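Local atomic coordinates of Lon211 (Mycobacterium tuberculosis, PDB entry 6VBK), a protein that forms the N-terminal domain of an ATP-dependent Lon protease, a region that probably recognises and binds protein substrates ahead of their degradation. Residues 153-156 / 157-160. Residues are numbered along the deposited sequence; the frame is centred on the assembly and turned at random.
Sequences RGAW and QVVD
From A155, the N-cap of helix 156-162, the backbone enters the first turn of that helix, and the carbonyl O of A155 takes the amide N of V159 in a nearly straight hydrogen bond of 3.0 Å. W156 O accepts D160 N at 3.1 Å in a more bent one, the D160 amide sitting above the carbonyl plane of W156. The segment is the tight link between helix 133-153 and helix 156-162. Helix 133-153 ends in a Schellman motif whose C-prime residue is G154, with positive phi; the A155 amide reaches back to L150 O and the G154 amide to Q151 O. A155 itself sits at the centre of an inverse gamma turn, closed by a weak bond from W156 N to G154 O.

The methyl of A155 meets V158, CB to CB at 4.1 Å, with V158 CG2 close by. The same methyl lies 3.6 Å above the plane of the R153 guanidinium, off toward its rim. Both A155 and V158 also touch L150, which ties the new helix to the one just finished. W156 and V159 extend side by side in the same direction. The six-membered ring of the indole approaches V159 obliquely; V159, which is buried, also touches S147 of helix 133-153, while W156 touches Q151. V159 CG1 stands between its backbone N and carbonyl carbon (chi1 73°), a rotation that brings this one methyl within 3.4 Å of W156 O and 3.9 Å of W156 CE3.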
ATOM      1  N   ARG B 153      22.957  25.235 -28.435  1.00 51.90           N
ATOM      2  CA  ARG B 153      23.569  23.951 -28.747  1.00 73.69           C
ATOM      3  C   ARG B 153      23.284  23.493 -30.172  1.00 74.47           C
ATOM      4  O   ARG B 153      23.954  22.577 -30.659  1.00 64.41           O
ATOM      5  CB  ARG B 153      23.080  22.896 -27.750  1.00 68.09           C
ATOM      6  CG  ARG B 153      23.920  21.633 -27.678  1.00 82.71           C
ATOM      7  CD  ARG B 153      23.269  20.612 -26.757  1.00 87.65           C
ATOM      8  NE  ARG B 153      22.775  19.449 -27.488  1.00 84.38           N
ATOM      9  CZ  ARG B 153      21.945  18.543 -26.983  1.00 97.00           C
ATOM     10  NH1 ARG B 153      21.500  18.667 -25.739  1.00 97.27           N
ATOM     11  NH2 ARG B 153      21.552  17.516 -27.723  1.00101.55           N
ATOM     12  N   GLY B 154      22.319  24.108 -30.853  1.00 63.94           N
ATOM     13  CA  GLY B 154      21.964  23.684 -32.191  1.00 50.23           C
ATOM     14  C   GLY B 154      21.087  22.458 -32.250  1.00 48.77           C
ATOM     15  O   GLY B 154      20.992  21.826 -33.307  1.00 56.24           O
ATOM     16  N   ALA B 155      20.441  22.098 -31.139  1.00 51.68           N
ATOM     17  CA  ALA B 155      19.580  20.918 -31.074  1.00 55.42           C
ATOM     18  C   ALA B 155      18.160  21.334 -31.446  1.00 58.86           C
ATOM     19  O   ALA B 155      17.277  21.497 -30.602  1.00 52.77           O
ATOM     20  CB  ALA B 155      19.643  20.288 -29.688  1.00 53.38           C
ATOM     21  N   TRP B 156      17.941  21.492 -32.753  1.00 55.25           N
ATOM     22  CA  TRP B 156      16.669  22.015 -33.237  1.00 44.18           C
ATOM     23  C   TRP B 156      15.572  20.960 -33.249  1.00 46.72           C
ATOM     24  O   TRP B 156      14.405  21.288 -33.005  1.00 48.32           O
ATOM     25  CB  TRP B 156      16.853  22.615 -34.629  1.00 41.59           C
ATOM     26  CG  TRP B 156      17.777  23.784 -34.604  1.00 48.56           C
ATOM     27  CD1 TRP B 156      19.098  23.795 -34.944  1.00 44.15           C
ATOM     28  CD2 TRP B 156      17.461  25.111 -34.177  1.00 43.97           C
ATOM     29  NE1 TRP B 156      19.619  25.053 -34.771  1.00 50.49           N
ATOM     30  CE2 TRP B 156      18.634  25.880 -34.300  1.00 45.98           C
ATOM     31  CE3 TRP B 156      16.295  25.728 -33.712  1.00 58.82           C
ATOM     32  CZ2 TRP B 156      18.676  27.233 -33.977  1.00 57.97           C
ATOM     33  CZ3 TRP B 156      16.339  27.071 -33.392  1.00 45.96           C
ATOM     34  CH2 TRP B 156      17.520  27.808 -33.525  1.00 56.09           C
ATOM     35  N   GLN B 157      15.917  19.703 -33.531  1.00 51.00           N
ATOM     36  CA  GLN B 157      14.939  18.628 -33.408  1.00 52.74           C
ATOM     37  C   GLN B 157      14.435  18.512 -31.974  1.00 49.09           C
ATOM     38  O   GLN B 157      13.250  18.246 -31.742  1.00 46.22           O
ATOM     39  CB  GLN B 157      15.553  17.305 -33.869  1.00 48.12           C
ATOM     40  CG  GLN B 157      14.749  16.066 -33.495  1.00 52.83           C
ATOM     41  CD  GLN B 157      13.501  15.893 -34.336  1.00 58.38           C
ATOM     42  OE1 GLN B 157      13.507  15.166 -35.330  1.00 48.55           O
ATOM     43  NE2 GLN B 157      12.418  16.557 -33.940  1.00 51.85           N
ATOM     44  N   VAL B 158      15.321  18.724 -30.999  1.00 43.94           N
ATOM     45  CA  VAL B 158      14.938  18.579 -29.599  1.00 51.55           C
ATOM     46  C   VAL B 158      14.087  19.760 -29.148  1.00 48.28           C
ATOM     47  O   VAL B 158      13.005  19.581 -28.576  1.00 49.93           O
ATOM     48  CB  VAL B 158      16.187  18.412 -28.716  1.00 47.77           C
ATOM     49  CG1 VAL B 158      15.796  18.357 -27.248  1.00 51.39           C
ATOM     50  CG2 VAL B 158      16.950  17.157 -29.114  1.00 46.88           C
ATOM     51  N   VAL B 159      14.556  20.986 -29.399  1.00 48.53           N
ATOM     52  CA  VAL B 159      13.819  22.170 -28.969  1.00 47.16           C
ATOM     53  C   VAL B 159      12.451  22.245 -29.629  1.00 45.48           C
ATOM     54  O   VAL B 159      11.532  22.858 -29.079  1.00 55.52           O
ATOM     55  CB  VAL B 159      14.643  23.448 -29.244  1.00 62.56           C
ATOM     56  CG1 VAL B 159      14.673  23.770 -30.731  1.00 58.86           C
ATOM     57  CG2 VAL B 159      14.094  24.621 -28.446  1.00 67.58           C
ATOM     58  N   ASP B 160      12.292  21.618 -30.796  1.00 56.02           N
ATOM     59  CA  ASP B 160      10.985  21.546 -31.442  1.00 46.61           C
ATOM     60  C   ASP B 160       9.959  20.881 -30.530  1.00 44.00           C
ATOM     61  O   ASP B 160       8.866  21.416 -30.309  1.00 46.11           O
ATOM     62  CB  ASP B 160      11.115  20.789 -32.767  1.00 43.78           C
ATOM     63  CG  ASP B 160       9.774  20.456 -33.399  1.00 49.03           C
ATOM     64  OD1 ASP B 160       8.771  21.141 -33.113  1.00 70.43           O
ATOM     65  OD2 ASP B 160       9.729  19.492 -34.193  1.00 53.43           O
TER